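Local coordinates for sterol regulatory element-binding protein cleavage-activating protein (Schizosaccharomyces pombe, PDB 4YHC) that acts as an escort protein required for processing of sre1 at low sterol and low oxygen levels, this chain being its WD40 domain, at residues Leu165-Gln170 with Pro206-Lys211; Arg188-Thr193 with Val198-Lys203. The protein carries 9 engineered substitutions. All blocks are in the same frame, centred on the assembly; numbering follows the deposited sequence.

Interaction 1: residues Leu165-Gln170 with Pro206-Lys211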
# COMPACT_ATOMS: atom_id res chain seq x y z
N LEU A 165 -12.56 23.82 3.11
CA LEU A 165 -11.79 23.81 1.86
C LEU A 165 -10.80 24.91 1.92
O LEU A 165 -11.18 26.05 2.01
CB LEU A 165 -12.74 24.03 0.69
CG LEU A 165 -12.29 23.74 -0.75
CD1 LEU A 165 -12.02 24.99 -1.57
CD2 LEU A 165 -11.11 22.78 -0.84
N VAL A 166 -9.51 24.61 1.97
CA VAL A 166 -8.52 25.66 2.15
C VAL A 166 -7.76 25.93 0.85
O VAL A 166 -7.37 27.04 0.60
CB VAL A 166 -7.53 25.44 3.33
CG1 VAL A 166 -8.17 25.76 4.67
CG2 VAL A 166 -6.97 24.05 3.35
N GLU A 167 -7.55 24.93 0.00
CA GLU A 167 -6.77 25.13 -1.21
C GLU A 167 -7.43 24.38 -2.29
O GLU A 167 -8.16 23.41 -2.02
CB GLU A 167 -5.39 24.57 -1.06
CG GLU A 167 -4.50 25.29 -0.09
CD GLU A 167 -3.91 26.56 -0.67
OE1 GLU A 167 -4.35 27.05 -1.73
OE2 GLU A 167 -3.00 27.07 -0.02
N LYS A 168 -7.19 24.81 -3.52
CA LYS A 168 -7.69 24.11 -4.68
C LYS A 168 -6.72 24.30 -5.79
O LYS A 168 -6.31 25.41 -6.05
CB LYS A 168 -9.00 24.70 -5.08
CG LYS A 168 -9.68 23.93 -6.18
CD LYS A 168 -11.16 24.19 -6.12
CE LYS A 168 -11.93 23.26 -7.05
NZ LYS A 168 -13.38 23.58 -6.90
N PHE A 169 -6.33 23.24 -6.48
CA PHE A 169 -5.38 23.40 -7.57
C PHE A 169 -5.94 22.72 -8.78
O PHE A 169 -6.81 21.85 -8.69
CB PHE A 169 -4.05 22.76 -7.24
CG PHE A 169 -3.50 23.09 -5.87
CD1 PHE A 169 -3.35 24.39 -5.45
CD2 PHE A 169 -3.06 22.07 -5.03
CE1 PHE A 169 -2.84 24.67 -4.18
CE2 PHE A 169 -2.53 22.35 -3.77
CZ PHE A 169 -2.42 23.66 -3.36
N GLN A 170 -5.41 23.10 -9.93
CA GLN A 170 -5.84 22.53 -11.17
C GLN A 170 -4.59 22.23 -11.97
O GLN A 170 -3.73 23.08 -12.15
CB GLN A 170 -6.74 23.52 -11.91
CG GLN A 170 -7.13 23.02 -13.30
CD GLN A 170 -7.91 21.71 -13.23
OE1 GLN A 170 -8.74 21.54 -12.34
NE2 GLN A 170 -7.64 20.79 -14.15
N PRO A 206 2.81 27.79 5.70
CA PRO A 206 1.40 27.85 5.37
C PRO A 206 1.12 27.64 3.90
O PRO A 206 -0.03 27.55 3.54
CB PRO A 206 1.01 29.29 5.74
CG PRO A 206 2.27 30.09 5.56
CD PRO A 206 3.44 29.13 5.67
N VAL A 207 2.18 27.56 3.07
CA VAL A 207 2.06 27.65 1.60
C VAL A 207 2.46 26.39 0.81
O VAL A 207 3.59 25.89 0.91
CB VAL A 207 2.97 28.79 1.08
CG1 VAL A 207 2.76 29.02 -0.42
CG2 VAL A 207 2.74 30.06 1.90
N TRP A 208 1.54 25.93 -0.03
CA TRP A 208 1.83 24.93 -1.02
C TRP A 208 2.52 25.51 -2.28
O TRP A 208 2.08 26.56 -2.76
CB TRP A 208 0.54 24.26 -1.43
CG TRP A 208 -0.05 23.43 -0.33
CD1 TRP A 208 -0.86 23.86 0.67
CD2 TRP A 208 0.06 22.01 -0.18
NE1 TRP A 208 -1.24 22.81 1.45
CE2 TRP A 208 -0.69 21.66 0.96
CE3 TRP A 208 0.73 21.00 -0.87
CZ2 TRP A 208 -0.78 20.35 1.41
CZ3 TRP A 208 0.63 19.71 -0.43
CH2 TRP A 208 -0.09 19.40 0.72
N SER A 209 3.57 24.86 -2.78
CA SER A 209 4.15 25.19 -4.08
C SER A 209 4.44 23.95 -4.93
O SER A 209 4.86 22.87 -4.41
CB SER A 209 5.43 25.99 -3.95
OG SER A 209 6.37 25.35 -3.14
N PRO A 210 4.25 24.10 -6.24
CA PRO A 210 4.40 23.02 -7.20
C PRO A 210 5.79 22.96 -7.74
O PRO A 210 6.46 23.98 -7.85
CB PRO A 210 3.41 23.39 -8.32
CG PRO A 210 3.33 24.87 -8.25
CD PRO A 210 3.61 25.29 -6.84
N LYS A 211 6.23 21.78 -8.09
CA LYS A 211 7.38 21.63 -8.92
C LYS A 211 7.13 20.52 -9.89
O LYS A 211 6.38 19.60 -9.58
CB LYS A 211 8.59 21.32 -8.10
CG LYS A 211 9.38 22.56 -7.74
CD LYS A 211 10.87 22.27 -7.72
CE LYS A 211 11.30 21.71 -6.39
NZ LYS A 211 11.34 22.77 -5.34
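Glu167 OE2 is the polar atom that comes nearest across this contact, and it meets only carbon, 3.9 Å from Trp208 CD1, so the approach is van der Waals contact and not a bond. The two segments are outer strands of neighbouring blades in the WD40 beta-propeller: 165-170 ends the four-stranded sheet begun by strand 121-127, and 206-211 lies on the last strand of the next. They run in roughly the same direction, but the CA atoms of Glu167 and Trp208 are still 8.6 Å apart, too far for backbone pairing, and side chains bridge the gap. A classic beta bulge, in which Val166 and Glu167 both face Val151 on strand 148-156, lies just where Glu167 turns to the next blade. In Glu167, chi1 (-69°) sets CG beside the backbone N, within reach of Trp208 CD1, and the bend at chi2 brings the carboxylate to the same carbon; the carboxylate plane stands nearly upright to the ring, at 81°.

Beside it, Phe169 reaches across and presses CZ on Trp208 CB at 3.6 Å, with Trp208 CG a little farther off. The two rings make an offset edge-to-face pair, the edge of Phe169 turned to the indole face, with planes at 60° and the phenyl centroid 5.7 Å from that of the five-membered ring. Trp208 is buried, packed also on Tyr201 and Lys203 of its own sheet, whereas Glu167 and Phe169 remain partly exposed. Phe169 CE2 lies over one face of the indole, 4.1 Å from its plane and off-centre, near the ring's margin.

Interaction 2: residues Arg188-Thr193 with Val198-Lys203. Engineered in segment 188-193: Ser191 (natural residue Cys).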
# COMPACT_ATOMS: atom_id res chain seq x y z
N ARG A 188 3.58 16.29 0.97
CA ARG A 188 3.69 16.41 -0.48
C ARG A 188 2.62 15.62 -1.15
O ARG A 188 2.20 14.59 -0.64
CB ARG A 188 5.03 15.92 -0.93
CG ARG A 188 6.22 16.52 -0.26
CD ARG A 188 7.50 16.14 -1.01
NE ARG A 188 8.72 16.19 -0.18
CZ ARG A 188 9.45 17.29 0.06
NH1 ARG A 188 10.51 17.25 0.86
NH2 ARG A 188 9.11 18.45 -0.44
N ILE A 189 2.09 16.13 -2.26
CA ILE A 189 1.19 15.38 -3.12
C ILE A 189 1.78 15.32 -4.51
O ILE A 189 2.05 16.39 -5.13
CB ILE A 189 -0.18 16.06 -3.24
CG1 ILE A 189 -0.75 16.33 -1.86
CG2 ILE A 189 -1.13 15.22 -4.04
CD1 ILE A 189 -1.24 15.09 -1.14
N ALA A 190 1.94 14.11 -5.03
CA ALA A 190 2.63 13.91 -6.32
C ALA A 190 1.63 13.32 -7.29
O ALA A 190 0.91 12.39 -6.91
CB ALA A 190 3.82 12.98 -6.15
N SER A 191 1.61 13.83 -8.53
CA SER A 191 0.66 13.40 -9.54
C SER A 191 1.33 13.14 -10.90
O SER A 191 2.07 13.93 -11.41
CB SER A 191 -0.48 14.43 -9.68
OG SER A 191 -0.97 14.84 -8.41
N LEU A 192 1.07 12.00 -11.46
CA LEU A 192 1.57 11.66 -12.78
C LEU A 192 0.42 11.97 -13.70
O LEU A 192 -0.70 11.45 -13.49
CB LEU A 192 1.93 10.17 -12.87
CG LEU A 192 2.25 9.63 -14.30
CD1 LEU A 192 3.43 10.39 -14.86
CD2 LEU A 192 2.57 8.16 -14.20
N THR A 193 0.64 12.88 -14.65
CA THR A 193 -0.43 13.25 -15.61
C THR A 193 -0.21 12.61 -16.97
O THR A 193 0.88 12.14 -17.26
CB THR A 193 -0.51 14.76 -15.83
OG1 THR A 193 0.77 15.21 -16.21
CG2 THR A 193 -0.86 15.49 -14.57
N VAL A 198 5.48 14.57 -13.86
CA VAL A 198 5.06 14.42 -12.48
C VAL A 198 5.17 15.78 -11.79
O VAL A 198 6.22 16.41 -11.78
CB VAL A 198 5.70 13.19 -11.74
CG1 VAL A 198 6.93 12.69 -12.40
CG2 VAL A 198 5.97 13.51 -10.29
N THR A 199 4.04 16.23 -11.27
CA THR A 199 3.97 17.47 -10.53
C THR A 199 3.88 17.13 -9.03
O THR A 199 3.02 16.34 -8.59
CB THR A 199 2.73 18.31 -10.91
OG1 THR A 199 2.83 18.70 -12.26
CG2 THR A 199 2.64 19.58 -10.06
N VAL A 200 4.72 17.75 -8.26
CA VAL A 200 4.70 17.58 -6.84
C VAL A 200 4.30 18.92 -6.20
O VAL A 200 5.05 19.88 -6.28
CB VAL A 200 6.04 17.17 -6.29
CG1 VAL A 200 5.91 16.95 -4.79
CG2 VAL A 200 6.60 15.93 -6.97
N TYR A 201 3.17 18.94 -5.52
CA TYR A 201 2.84 20.07 -4.60
C TYR A 201 3.33 19.82 -3.18
O TYR A 201 2.93 18.83 -2.54
CB TYR A 201 1.34 20.28 -4.52
CG TYR A 201 0.79 21.13 -5.62
CD1 TYR A 201 0.74 22.51 -5.48
CD2 TYR A 201 0.31 20.56 -6.77
CE1 TYR A 201 0.26 23.29 -6.48
CE2 TYR A 201 -0.17 21.32 -7.78
CZ TYR A 201 -0.19 22.68 -7.63
OH TYR A 201 -0.70 23.42 -8.62
N SER A 202 4.20 20.68 -2.70
CA SER A 202 4.78 20.57 -1.36
C SER A 202 4.45 21.75 -0.46
O SER A 202 4.48 22.91 -0.90
CB SER A 202 6.27 20.44 -1.43
OG SER A 202 6.59 19.35 -2.24
N LYS A 203 4.19 21.43 0.80
CA LYS A 203 3.81 22.39 1.79
C LYS A 203 5.03 22.84 2.58
O LYS A 203 5.66 22.04 3.28
CB LYS A 203 2.78 21.77 2.74
CG LYS A 203 1.75 22.77 3.28
CD LYS A 203 1.29 22.45 4.68
CE LYS A 203 -0.11 22.99 4.95
NZ LYS A 203 -0.40 24.35 4.40
O HOH W 1 0.46 16.87 -7.55
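Strands 188-193 and 198-203 form an antiparallel hairpin, 4.6 Å between axes, in which Ile189 with Tyr201 and Ser191 with Thr199 are the hydrogen-bonded pairs and Arg188-Ser202, Ala190-Val200 and Leu192-Val198 the non-hydrogen-bonded ones. These are the middle strands of a propeller blade, within the predicted fourth WD repeat. The tightest rungs exchange N-H and C=O between Ile189 and Tyr201, with Ile189 N to Tyr201 O at 2.8 Å.

On the face bearing Arg188, Ala190 CB meets Val200 CG2 at 4.1 Å, and the arginine chain, extended from CG to NE, passes Val200 CG1 on its way past Ser202. At its end the guanidinium edge offers NH2 nearly in plane to Ser202 OG, a weak bond of 3.2 Å, while NH1 makes a salt bridge to Asp234 and NH2 also bonds a citrate probably left from crystallisation. A leucine in place of Arg188 would probably leave Asp234 without this countercharge and Ser202 OG without this donor.

On the other face a water donates to Ile189 O and, at 2.8 Å, to Thr199 O; it also bonds OG of Ser191, an engineered residue replacing cysteine, at 2.6 Å. Both carbonyls already accept a backbone N-H, so each holds two donors. One face thus joins apolar contact to a weak arginine-serine bond, the arginine's ionic partner lying outside the hairpin; on the other a water ties the two strands.

Interaction 2 lies within one blade, and interaction 1 joins that blade's outermost strand to the blade before it; their centres are 10 Å apart. Strand 198-204 of interaction 2 leads directly into strand 207-212 of interaction 1, and the two probably bond through Lys211 O to Val200 N at 2.8 Å and Ser209 O to Ser202 N at 2.9 Å. Tyr201 ties them further: its ring stacks on Phe169, and the backbone O of Tyr201 lies 3.2 Å from Trp208 CZ3. Interaction 1 is thus the peripheral junction, about 25 Å from the chain centre, and interaction 2 the deeper hairpin, about 18 Å from it. Ile189 packs on Phe124 and Met126 of the preceding blade, whereas Arg188 turns to Asp234 of the following one and to citrate.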